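Local structure of ABC transporter substrate-binding protein-branched chain amino acid transport (Streptococcus pneumoniae, 4GNR) at residues A[86-91]-A[100-105]; A[106-111]-A[127-132]; A[131-136]-A[158-163]. The protein binds isoleucine between its two domains and probably delivers branched-chain amino acids to an ABC transporter for import. All blocks are in the same frame, centred on the assembly; numbering follows the deposited sequence.

Contact 1 of 3, residues A[86-91]-A[100-105]; sequences GATAAA and VPLISP
Thr88 and Ser104 face each other across the gap between helix and strand, and their hydroxyls come no nearer than 3.6 Å, Thr88 OG1 to Ser104 OG, without bonding to one another. Thr88 lays its two branches over the serine from the helix side: OG1 lies 3.7 Å from Ser104 CB, and the methyl CG2 is 4.0 Å from that same carbon. One turn further along the helix, Ala91 CB meets the branch methyl CD1 of Leu102 at 4.0 Å, while the other methyl, CD2, reaches back toward Thr88 CG2. The leucine can span both because its CG stands opposite the backbone N (chi1 -175°), which carries the fork out from the strand to the helix. These residues belong to the beta-alpha-beta unit of strand 78-80, helix 85-97 and strand 102-104 in the parallel sheet of a periplasmic-binding-protein domain. The axes of segment 86-91 and strand 102-104 are nearly antiparallel, at 170°, and approach to 10.0 Å, as expected where the helix of the crossover runs back against its strands. Each hydroxyl is satisfied by its own neighbourhood. Thr88 OG1 bonds back to Thr84 O, just ahead of the helix, whereas Ser104 OG is held by Pro82 O and by the amides of Ser106 and Ala107, both part of the isoleucine pocket. Beyond them, Leu119 of the adjoining strand packs on both Thr88 and Leu102.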
ATOM      1  N   GLY A  86       4.174  -9.602   3.016  1.00  6.75           N
ATOM      2  CA  GLY A  86       4.324 -10.997   3.430  1.00  7.45           C
ATOM      3  C   GLY A  86       3.546 -11.921   2.500  1.00  6.96           C
ATOM      4  O   GLY A  86       4.030 -12.954   2.028  1.00  7.64           O
ATOM      5  N   ALA A  87       2.303 -11.538   2.224  1.00  6.51           N
ATOM      6  CA  ALA A  87       1.429 -12.311   1.346  1.00  6.32           C
ATOM      7  C   ALA A  87       1.996 -12.363  -0.083  1.00  6.14           C
ATOM      8  O   ALA A  87       1.963 -13.424  -0.717  1.00  6.88           O
ATOM      9  CB  ALA A  87       0.054 -11.742   1.377  1.00  6.95           C
ATOM     10  N   THR A  88       2.517 -11.243  -0.574  1.00  6.00           N
ATOM     11  CA  THR A  88       3.084 -11.217  -1.934  1.00  6.01           C
ATOM     12  C   THR A  88       4.299 -12.151  -2.037  1.00  6.69           C
ATOM     13  O   THR A  88       4.437 -12.910  -2.984  1.00  7.38           O
ATOM     14  CB  THR A  88       3.429  -9.770  -2.342  1.00  5.95           C
ATOM     15  OG1 THR A  88       2.233  -8.992  -2.412  1.00  6.32           O
ATOM     16  CG2 THR A  88       4.072  -9.727  -3.722  1.00  7.18           C
ATOM     17  N   ALA A  89       5.181 -12.079  -1.038  1.00  7.02           N
ATOM     18  CA  ALA A  89       6.365 -12.933  -0.989  1.00  8.27           C
ATOM     19  C   ALA A  89       5.968 -14.421  -0.984  1.00  8.67           C
ATOM     20  O   ALA A  89       6.684 -15.255  -1.531  1.00  9.84           O
ATOM     21  CB  ALA A  89       7.227 -12.622   0.231  1.00  9.54           C
ATOM     22  N   ALA A  90       4.861 -14.741  -0.327  1.00  8.44           N
ATOM     23  CA  ALA A  90       4.369 -16.120  -0.252  1.00  9.46           C
ATOM     24  C   ALA A  90       3.658 -16.575  -1.517  1.00  8.87           C
ATOM     25  O   ALA A  90       3.474 -17.787  -1.685  1.00 11.51           O
ATOM     26  CB  ALA A  90       3.428 -16.268   0.966  1.00 10.35           C
ATOM     27  N   ALA A  91       3.200 -15.650  -2.341  1.00  8.64           N
ATOM     28  CA  ALA A  91       2.474 -15.969  -3.552  1.00  8.44           C
ATOM     29  C   ALA A  91       3.313 -16.100  -4.824  1.00  8.28           C
ATOM     30  O   ALA A  91       2.960 -16.831  -5.739  1.00  8.43           O
ATOM     31  CB  ALA A  91       1.427 -14.861  -3.806  1.00  9.06           C
ATOM     32  N   VAL A 100       2.832 -17.260 -14.856  1.00  8.34           N
ATOM     33  CA  VAL A 100       1.783 -16.247 -14.821  1.00  7.86           C
ATOM     34  C   VAL A 100       2.299 -14.998 -14.096  1.00  7.37           C
ATOM     35  O   VAL A 100       2.732 -15.092 -12.965  1.00  7.85           O
ATOM     36  CB  VAL A 100       0.516 -16.815 -14.120  1.00  8.09           C
ATOM     37  CG1 VAL A 100      -0.524 -15.715 -13.956  1.00  8.42           C
ATOM     38  CG2 VAL A 100      -0.046 -17.986 -14.903  1.00  9.93           C
ATOM     39  N   PRO A 101       2.216 -13.817 -14.735  1.00  7.10           N
ATOM     40  CA  PRO A 101       2.665 -12.625 -14.035  1.00  7.00           C
ATOM     41  C   PRO A 101       1.693 -12.245 -12.908  1.00  5.98           C
ATOM     42  O   PRO A 101       0.476 -12.323 -13.052  1.00  6.70           O
ATOM     43  CB  PRO A 101       2.686 -11.555 -15.145  1.00  8.14           C
ATOM     44  CG  PRO A 101       1.624 -12.015 -16.117  1.00  8.11           C
ATOM     45  CD  PRO A 101       1.701 -13.529 -16.087  1.00  7.74           C
ATOM     46  N   LEU A 102       2.288 -11.759 -11.825  1.00  5.83           N
ATOM     47  CA  LEU A 102       1.575 -11.296 -10.651  1.00  5.59           C
ATOM     48  C   LEU A 102       2.038  -9.872 -10.382  1.00  5.37           C
ATOM     49  O   LEU A 102       3.253  -9.609 -10.315  1.00  5.71           O
ATOM     50  CB  LEU A 102       1.840 -12.228  -9.468  1.00  6.28           C
ATOM     51  CG  LEU A 102       1.052 -11.929  -8.174  1.00  6.61           C
ATOM     52  CD1 LEU A 102       0.762 -13.215  -7.401  1.00  7.84           C
ATOM     53  CD2 LEU A 102       1.732 -10.901  -7.298  1.00  7.00           C
ATOM     54  N   ILE A 103       1.070  -8.960 -10.256  1.00  5.02           N
ATOM     55  CA  ILE A 103       1.380  -7.582  -9.927  1.00  4.79           C
ATOM     56  C   ILE A 103       0.766  -7.244  -8.580  1.00  4.67           C
ATOM     57  O   ILE A 103      -0.457  -7.369  -8.381  1.00  5.21           O
ATOM     58  CB  ILE A 103       0.933  -6.570 -11.037  1.00  5.50           C
ATOM     59  CG1 ILE A 103       1.318  -5.141 -10.637  1.00  5.85           C
ATOM     60  CG2 ILE A 103      -0.551  -6.683 -11.394  1.00  6.24           C
ATOM     61  CD1 ILE A 103       1.278  -4.168 -11.810  1.00  7.31           C
ATOM     62  N   SER A 104       1.615  -6.861  -7.627  1.00  4.65           N
ATOM     63  CA  SER A 104       1.132  -6.309  -6.366  1.00  4.91           C
ATOM     64  C   SER A 104       1.081  -4.791  -6.520  1.00  4.48           C
ATOM     65  O   SER A 104       2.118  -4.164  -6.803  1.00  5.12           O
ATOM     66  CB  SER A 104       2.024  -6.605  -5.173  1.00  5.32           C
ATOM     67  OG  SER A 104       1.567  -5.846  -4.062  1.00  5.38           O
ATOM     68  N   PRO A 105      -0.089  -4.177  -6.349  1.00  4.67           N
ATOM     69  CA  PRO A 105      -0.129  -2.721  -6.463  1.00  5.10           C
ATOM     70  C   PRO A 105       0.685  -1.982  -5.399  1.00  5.14           C
ATOM     71  O   PRO A 105       1.107  -0.854  -5.633  1.00  6.55           O
ATOM     72  CB  PRO A 105      -1.643  -2.412  -6.248  1.00  5.84           C
ATOM     73  CG  PRO A 105      -2.358  -3.687  -6.660  1.00  5.23           C
ATOM     74  CD  PRO A 105      -1.422  -4.776  -6.159  1.00  4.94           C
TER

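Contact 2 of 3, residues A[106-111]-A[127-132]; sequences SATQDG and SFQGKI. With ILE (isoleucine), chain B.
The loop after strand 102-104 forms one wall of the isoleucine pocket and is tied further along, at Asp110, to Ser127 in the first turn of helix 126-139. Both carboxylate oxygens of Asp110 are used there: Ser127 OG donates to Asp110 OD1 over 2.6 Å, and Ser127 N donates to Asp110 OD2 over 2.8 Å. The two donors come from the syn sides, out of the carboxylate plane by 23° and 18°, in the conformers described; both residues adopt a second one, so the pairing is probably not permanent. Ser127 OG sits between its own backbone N and carbonyl carbon (chi1 56°), near enough to the N for one residue to present both donors. An acidic group beside the first turn of a helix would also be expected to interact favourably with the helix dipole. In the periplasmic-binding-protein fold the ligand lies in a cleft between two domains, and here the loop binds both the amino group and the carboxylate of the isoleucine. Ser106 O accepts from the ligand N at 3.0 Å and Thr108 OG1 from the same nitrogen at 2.8 Å, while Thr108 N donates to the ligand OXT at 2.9 Å. Ser106 CB and OG lie against the ligand side chain. Gln129 crosses Thr108 at about a right angle, its NE2 3.7 Å from Thr108 OG1, a packing distance and not a bond; NE2 has a weak hydrogen bond to Asp126 OD1. Asp126 holds that same threonine hydroxyl, and Gln129 OE1 takes the amide of Asp229, itself a ligand-binding residue.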
ATOM      1  N   SER A 106       0.912  -2.655  -4.259  1.00  5.06           N
ATOM      2  CA  SER A 106       1.275  -1.931  -3.037  1.00  5.18           C
ATOM      3  C   SER A 106       2.282  -2.570  -2.107  1.00  4.93           C
ATOM      4  O   SER A 106       2.557  -1.986  -1.055  1.00  5.68           O
ATOM      5  CB  SER A 106      -0.046  -1.706  -2.250  1.00  5.54           C
ATOM      6  OG  SER A 106      -0.751  -2.944  -2.103  1.00  5.80           O
ATOM      7  N   ALA A 107       2.869  -3.712  -2.465  1.00  5.02           N
ATOM      8  CA  ALA A 107       3.857  -4.375  -1.571  1.00  5.04           C
ATOM      9  C   ALA A 107       5.180  -3.599  -1.667  1.00  5.25           C
ATOM     10  O   ALA A 107       5.824  -3.601  -2.708  1.00  6.08           O
ATOM     11  CB  ALA A 107       4.030  -5.822  -1.954  1.00  6.08           C
ATOM     12  N   THR A 108       5.586  -2.993  -0.554  1.00  5.51           N
ATOM     13  CA  THR A 108       6.731  -2.090  -0.501  1.00  5.78           C
ATOM     14  C   THR A 108       8.037  -2.713  -0.026  1.00  6.24           C
ATOM     15  O   THR A 108       9.070  -2.023   0.016  1.00  6.73           O
ATOM     16  CB  THR A 108       6.381  -0.881   0.409  1.00  6.08           C
ATOM     17  OG1 THR A 108       5.956  -1.380   1.686  1.00  6.71           O
ATOM     18  CG2 THR A 108       5.275  -0.014  -0.190  1.00  6.29           C
ATOM     19  N   GLN A 109       8.063  -3.992   0.303  1.00  6.97           N
ATOM     20  CA  GLN A 109       9.299  -4.607   0.813  1.00  8.01           C
ATOM     21  C   GLN A 109      10.463  -4.437  -0.138  1.00  6.91           C
ATOM     22  O   GLN A 109      10.368  -4.710  -1.325  1.00  7.32           O
ATOM     23  CB  GLN A 109       9.055  -6.100   1.088  1.00 10.21           C
ATOM     24  CG  GLN A 109      10.269  -6.921   1.506  1.00 12.17           C
ATOM     25  CD  GLN A 109       9.888  -8.388   1.755  1.00 14.24           C
ATOM     26  OE1 GLN A 109       8.930  -8.659   2.488  1.00 15.32           O
ATOM     27  NE2 GLN A 109      10.658  -9.335   1.174  1.00 14.70           N
ATOM     28  N   ASP A 110      11.593  -3.918   0.344  0.50  7.80           N
ATOM     29  CA  ASP A 110      12.710  -3.792  -0.574  0.50  8.45           C
ATOM     30  C   ASP A 110      13.162  -5.161  -1.013  0.50  8.50           C
ATOM     31  O   ASP A 110      13.081  -6.151  -0.283  0.50  9.24           O
ATOM     32  CB  ASP A 110      13.928  -3.059  -0.013  0.50  8.82           C
ATOM     33  CG  ASP A 110      13.683  -1.594   0.217  0.50 10.40           C
ATOM     34  OD1 ASP A 110      14.259  -0.801  -0.565  0.50 13.47           O
ATOM     35  OD2 ASP A 110      12.860  -1.231   1.076  0.50 11.14           O
ATOM     36  N   GLY A 111      13.642  -5.158  -2.244  1.00  9.20           N
ATOM     37  CA  GLY A 111      14.192  -6.324  -2.929  1.00 10.01           C
ATOM     38  C   GLY A 111      13.228  -7.407  -3.321  1.00  9.40           C
ATOM     39  O   GLY A 111      13.658  -8.445  -3.834  1.00 10.56           O
ATOM     40  N   SER A 127      12.678   1.339   2.101  0.50  8.03           N
ATOM     41  CA  SER A 127      13.874   2.156   2.329  0.50  8.87           C
ATOM     42  C   SER A 127      13.551   3.631   2.030  0.50  8.25           C
ATOM     43  O   SER A 127      13.850   4.530   2.824  0.50  8.31           O
ATOM     44  CB  SER A 127      15.010   1.648   1.463  0.50 10.22           C
ATOM     45  OG  SER A 127      14.618   1.646   0.107  0.50 12.49           O
ATOM     46  N   PHE A 128      12.904   3.842   0.893  1.00  8.22           N
ATOM     47  CA  PHE A 128      12.437   5.161   0.420  1.00  7.93           C
ATOM     48  C   PHE A 128      11.518   5.771   1.497  1.00  7.11           C
ATOM     49  O   PHE A 128      11.674   6.946   1.853  1.00  7.56           O
ATOM     50  CB  PHE A 128      11.741   4.899  -0.930  1.00  8.05           C
ATOM     51  CG  PHE A 128      10.888   6.000  -1.526  1.00  7.92           C
ATOM     52  CD1 PHE A 128      11.321   6.750  -2.602  1.00 10.78           C
ATOM     53  CD2 PHE A 128       9.580   6.167  -1.119  1.00  7.63           C
ATOM     54  CE1 PHE A 128      10.472   7.672  -3.209  1.00 12.00           C
ATOM     55  CE2 PHE A 128       8.743   7.063  -1.737  1.00  8.19           C
ATOM     56  CZ  PHE A 128       9.200   7.811  -2.793  1.00  9.71           C
ATOM     57  N   GLN A 129      10.569   4.988   2.035  1.00  7.04           N
ATOM     58  CA  GLN A 129       9.682   5.505   3.069  1.00  6.88           C
ATOM     59  C   GLN A 129      10.442   5.965   4.323  1.00  6.81           C
ATOM     60  O   GLN A 129      10.171   7.028   4.880  1.00  7.25           O
ATOM     61  CB  GLN A 129       8.606   4.505   3.476  1.00  7.11           C
ATOM     62  CG  GLN A 129       7.664   4.134   2.344  1.00  7.10           C
ATOM     63  CD  GLN A 129       6.383   3.516   2.877  1.00  7.42           C
ATOM     64  OE1 GLN A 129       5.528   4.218   3.416  1.00  8.45           O
ATOM     65  NE2 GLN A 129       6.227   2.215   2.701  1.00  9.32           N
ATOM     66  N   GLY A 130      11.371   5.137   4.784  1.00  7.24           N
ATOM     67  CA  GLY A 130      12.121   5.495   6.004  1.00  7.38           C
ATOM     68  C   GLY A 130      12.939   6.766   5.850  1.00  7.74           C
ATOM     69  O   GLY A 130      13.054   7.564   6.784  1.00  8.30           O
ATOM     70  N   LYS A 131      13.512   6.951   4.667  1.00  7.85           N
ATOM     71  CA  LYS A 131      14.309   8.153   4.365  1.00  8.35           C
ATOM     72  C   LYS A 131      13.424   9.393   4.360  1.00  7.66           C
ATOM     73  O   LYS A 131      13.784  10.426   4.909  1.00  8.79           O
ATOM     74  CB  LYS A 131      15.012   8.012   3.006  1.00  9.58           C
ATOM     75  CG  LYS A 131      16.122   7.005   2.951  1.00 11.69           C
ATOM     76  CD  LYS A 131      16.580   6.756   1.529  1.00 14.37           C
ATOM     77  CE  LYS A 131      17.659   5.731   1.426  1.00 18.10           C
ATOM     78  NZ  LYS A 131      17.858   5.472  -0.009  1.00 21.69           N
ATOM     79  N   ILE A 132      12.263   9.274   3.713  1.00  7.59           N
ATOM     80  CA  ILE A 132      11.316  10.390   3.675  1.00  7.46           C
ATOM     81  C   ILE A 132      10.859  10.742   5.095  1.00  7.22           C
ATOM     82  O   ILE A 132      10.784  11.917   5.459  1.00  8.44           O
ATOM     83  CB  ILE A 132      10.139  10.053   2.779  1.00  7.94           C
ATOM     84  CG1 ILE A 132      10.584  10.129   1.303  1.00  8.40           C
ATOM     85  CG2 ILE A 132       8.966  10.992   3.059  1.00  9.99           C
ATOM     86  CD1 ILE A 132       9.500   9.590   0.360  1.00  9.83           C
TER
HETATM   87  N   ILE B 401       3.111  -1.374   1.823  1.00  6.27           N
HETATM   88  CA  ILE B 401       2.522  -2.321   2.811  1.00  6.07           C
HETATM   89  C   ILE B 401       3.098  -3.713   2.572  1.00  5.74           C
HETATM   90  O   ILE B 401       2.738  -4.639   3.328  1.00  6.70           O
HETATM   91  CB  ILE B 401       0.972  -2.204   2.930  1.00  9.23           C
HETATM   92  CG1 ILE B 401       0.317  -2.185   1.568  1.00  9.21           C
HETATM   93  CG2 ILE B 401       0.436  -0.905   3.754  1.00  8.24           C
HETATM   94  CD1 ILE B 401      -1.193  -2.163   1.656  1.00  7.90           C
HETATM   95  OXT ILE B 401       3.932  -3.846   1.654  1.00  6.80           O

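Contact 3 of 3, residues A[131-136]-A[158-163]; sequences KIISNY and KGIAKS
Ile133 of helix 126-139 points its CB toward helix 155-167. From there CG1 carries the chain outward, and the terminal methyl CD1 makes the contact, resting 4.0 Å from CG2 of Ile160. CG1 lies opposite the carbonyl carbon (chi1 -68°), and the extended second torsion then sends CD1 to the neighbouring helix. The two isoleucines cross at roughly a right angle, methyl against methyl, while Ile251 of strand 248-252 and Phe164 also pack on Ile133. An isoleucine pair and a serine-lysine pair join these helices of the domain built around the mixed sheet. At the other end of the contact Ser163 approaches Lys131, whose CA lies 6.1 Å from the CA of Ser163. Ser163 OG sits 3.7 Å from Lys131 CG and touches the aliphatic root of the lysine. Ser163 OG also comes within 3.4 Å of Lys131 N, at too poor an angle for a bond. The bond it does make is to Ser127 O, one turn earlier on the same helix as Lys131. A buried hydroxyl is therefore satisfied by a main-chain carbonyl across the helix interface, while the Ile133-Ile160 methyl contact adds apolar packing.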
ATOM      1  N   LYS A 131      13.512   6.951   4.667  1.00  7.85           N
ATOM      2  CA  LYS A 131      14.309   8.153   4.365  1.00  8.35           C
ATOM      3  C   LYS A 131      13.424   9.393   4.360  1.00  7.66           C
ATOM      4  O   LYS A 131      13.784  10.426   4.909  1.00  8.79           O
ATOM      5  CB  LYS A 131      15.012   8.012   3.006  1.00  9.58           C
ATOM      6  CG  LYS A 131      16.122   7.005   2.951  1.00 11.69           C
ATOM      7  CD  LYS A 131      16.580   6.756   1.529  1.00 14.37           C
ATOM      8  CE  LYS A 131      17.659   5.731   1.426  1.00 18.10           C
ATOM      9  NZ  LYS A 131      17.858   5.472  -0.009  1.00 21.69           N
ATOM     10  N   ILE A 132      12.263   9.274   3.713  1.00  7.59           N
ATOM     11  CA  ILE A 132      11.316  10.390   3.675  1.00  7.46           C
ATOM     12  C   ILE A 132      10.859  10.742   5.095  1.00  7.22           C
ATOM     13  O   ILE A 132      10.784  11.917   5.459  1.00  8.44           O
ATOM     14  CB  ILE A 132      10.139  10.053   2.779  1.00  7.94           C
ATOM     15  CG1 ILE A 132      10.584  10.129   1.303  1.00  8.40           C
ATOM     16  CG2 ILE A 132       8.966  10.992   3.059  1.00  9.99           C
ATOM     17  CD1 ILE A 132       9.500   9.590   0.360  1.00  9.83           C
ATOM     18  N   ILE A 133      10.514   9.727   5.891  1.00  7.14           N
ATOM     19  CA  ILE A 133      10.074   9.993   7.254  1.00  7.27           C
ATOM     20  C   ILE A 133      11.187  10.717   8.033  1.00  7.72           C
ATOM     21  O   ILE A 133      10.935  11.697   8.734  1.00  8.66           O
ATOM     22  CB  ILE A 133       9.589   8.704   7.941  1.00  7.92           C
ATOM     23  CG1 ILE A 133       8.284   8.215   7.281  1.00  7.74           C
ATOM     24  CG2 ILE A 133       9.368   8.937   9.436  1.00  8.94           C
ATOM     25  CD1 ILE A 133       7.888   6.782   7.646  1.00 10.03           C
ATOM     26  N   SER A 134      12.408  10.219   7.951  1.00  7.88           N
ATOM     27  CA  SER A 134      13.540  10.889   8.626  1.00  8.66           C
ATOM     28  C   SER A 134      13.687  12.351   8.176  1.00  8.82           C
ATOM     29  O   SER A 134      13.788  13.270   8.998  1.00  9.84           O
ATOM     30  CB  SER A 134      14.846  10.154   8.372  1.00  9.69           C
ATOM     31  OG  SER A 134      15.926  10.771   9.058  1.00 11.97           O
ATOM     32  N   ASN A 135      13.683  12.581   6.865  1.00  8.91           N
ATOM     33  CA  ASN A 135      13.822  13.955   6.368  1.00  9.51           C
ATOM     34  C   ASN A 135      12.684  14.856   6.847  1.00  9.43           C
ATOM     35  O   ASN A 135      12.899  16.001   7.233  1.00 10.53           O
ATOM     36  CB  ASN A 135      13.832  13.978   4.826  1.00 10.85           C
ATOM     37  CG  ASN A 135      15.044  13.310   4.195  1.00 13.03           C
ATOM     38  OD1 ASN A 135      16.057  13.056   4.851  1.00 16.54           O
ATOM     39  ND2 ASN A 135      14.945  13.052   2.888  1.00 17.02           N
ATOM     40  N   TYR A 136      11.466  14.332   6.801  1.00  9.05           N
ATOM     41  CA  TYR A 136      10.285  15.128   7.147  1.00  8.84           C
ATOM     42  C   TYR A 136      10.265  15.475   8.636  1.00  9.32           C
ATOM     43  O   TYR A 136      10.037  16.629   9.044  1.00 10.41           O
ATOM     44  CB  TYR A 136       9.003  14.392   6.731  1.00  9.30           C
ATOM     45  CG  TYR A 136       7.792  15.268   6.796  1.00  9.34           C
ATOM     46  CD1 TYR A 136       7.019  15.367   7.954  1.00 10.07           C
ATOM     47  CD2 TYR A 136       7.442  16.058   5.714  1.00  9.55           C
ATOM     48  CE1 TYR A 136       5.909  16.206   8.008  1.00 10.30           C
ATOM     49  CE2 TYR A 136       6.331  16.906   5.754  1.00 10.61           C
ATOM     50  CZ  TYR A 136       5.574  16.983   6.914  1.00 10.69           C
ATOM     51  OH  TYR A 136       4.478  17.814   7.013  1.00 12.89           O
ATOM     52  N   LYS A 158       9.758  -3.372  10.164  1.00 10.69           N
ATOM     53  CA  LYS A 158      11.192  -3.424  10.445  1.00 11.57           C
ATOM     54  C   LYS A 158      12.042  -2.791   9.341  1.00 10.29           C
ATOM     55  O   LYS A 158      13.065  -2.169   9.630  1.00 10.90           O
ATOM     56  CB  LYS A 158      11.641  -4.838  10.793  1.00 13.54           C
ATOM     57  CG  LYS A 158      11.069  -5.274  12.161  1.00 15.42           C
ATOM     58  CD  LYS A 158      11.469  -6.637  12.663  1.00 19.35           C
ATOM     59  CE  LYS A 158      10.927  -7.726  11.828  1.00 21.80           C
ATOM     60  NZ  LYS A 158      11.260  -9.041  12.449  1.00 24.77           N
ATOM     61  N   GLY A 159      11.593  -2.908   8.095  1.00 10.10           N
ATOM     62  CA  GLY A 159      12.309  -2.295   6.969  1.00  9.93           C
ATOM     63  C   GLY A 159      12.249  -0.770   7.026  1.00  8.93           C
ATOM     64  O   GLY A 159      13.241  -0.081   6.805  1.00  9.78           O
ATOM     65  N   ILE A 160      11.070  -0.233   7.313  1.00  8.37           N
ATOM     66  CA  ILE A 160      10.925   1.214   7.458  1.00  7.83           C
ATOM     67  C   ILE A 160      11.792   1.689   8.649  1.00  8.14           C
ATOM     68  O   ILE A 160      12.522   2.671   8.556  1.00  8.43           O
ATOM     69  CB  ILE A 160       9.451   1.626   7.641  1.00  7.72           C
ATOM     70  CG1 ILE A 160       8.652   1.284   6.383  1.00  8.33           C
ATOM     71  CG2 ILE A 160       9.370   3.115   7.991  1.00  8.81           C
ATOM     72  CD1 ILE A 160       7.185   1.661   6.476  1.00 11.46           C
ATOM     73  N   ALA A 161      11.706   0.973   9.767  1.00  8.57           N
ATOM     74  CA  ALA A 161      12.478   1.348  10.961  1.00  9.16           C
ATOM     75  C   ALA A 161      13.993   1.337  10.681  1.00  9.45           C
ATOM     76  O   ALA A 161      14.719   2.253  11.098  1.00  9.99           O
ATOM     77  CB  ALA A 161      12.136   0.447  12.124  1.00 10.17           C
ATOM     78  N   LYS A 162      14.462   0.297   9.988  1.00  9.69           N
ATOM     79  CA  LYS A 162      15.900   0.189   9.658  1.00 10.47           C
ATOM     80  C   LYS A 162      16.365   1.415   8.867  1.00 10.18           C
ATOM     81  O   LYS A 162      17.396   2.029   9.168  1.00 10.89           O
ATOM     82  CB  LYS A 162      16.188  -1.107   8.894  1.00 11.89           C
ATOM     83  CG  LYS A 162      17.625  -1.272   8.417  1.00 14.22           C
ATOM     84  CD  LYS A 162      17.800  -2.567   7.619  1.00 17.55           C
ATOM     85  CE  LYS A 162      19.214  -2.746   7.090  1.00 22.18           C
ATOM     86  NZ  LYS A 162      19.397  -2.095   5.770  1.00 26.67           N
ATOM     87  N   SER A 163      15.595   1.764   7.843  1.00  9.64           N
ATOM     88  CA  SER A 163      15.938   2.914   7.022  1.00  9.77           C
ATOM     89  C   SER A 163      15.881   4.229   7.814  1.00  9.23           C
ATOM     90  O   SER A 163      16.747   5.106   7.666  1.00 10.09           O
ATOM     91  CB  SER A 163      15.027   2.944   5.811  1.00 10.33           C
ATOM     92  OG  SER A 163      15.272   4.128   5.090  1.00 11.48           O
TER

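Overall arrangement
The three contacts follow one another along the chain and lead from one sheet domain across the ligand cleft to the other. Contact 1 closes a beta-alpha-beta unit of the parallel sheet; its last residue, Pro105, runs straight into the pocket loop of contact 2, whose centre lies about 16 Å away. Thr88 OG1 touches Ala107 CB, 3.7 Å apart. Contacts 2 and 3 have centres about 8 Å apart and share helix 126-139 together with Lys131 and Ile132. Contacts 1 and 3, about 24 Å apart between centres, do not touch. Contact 2 thus links the two halves of the protein beside the bound isoleucine.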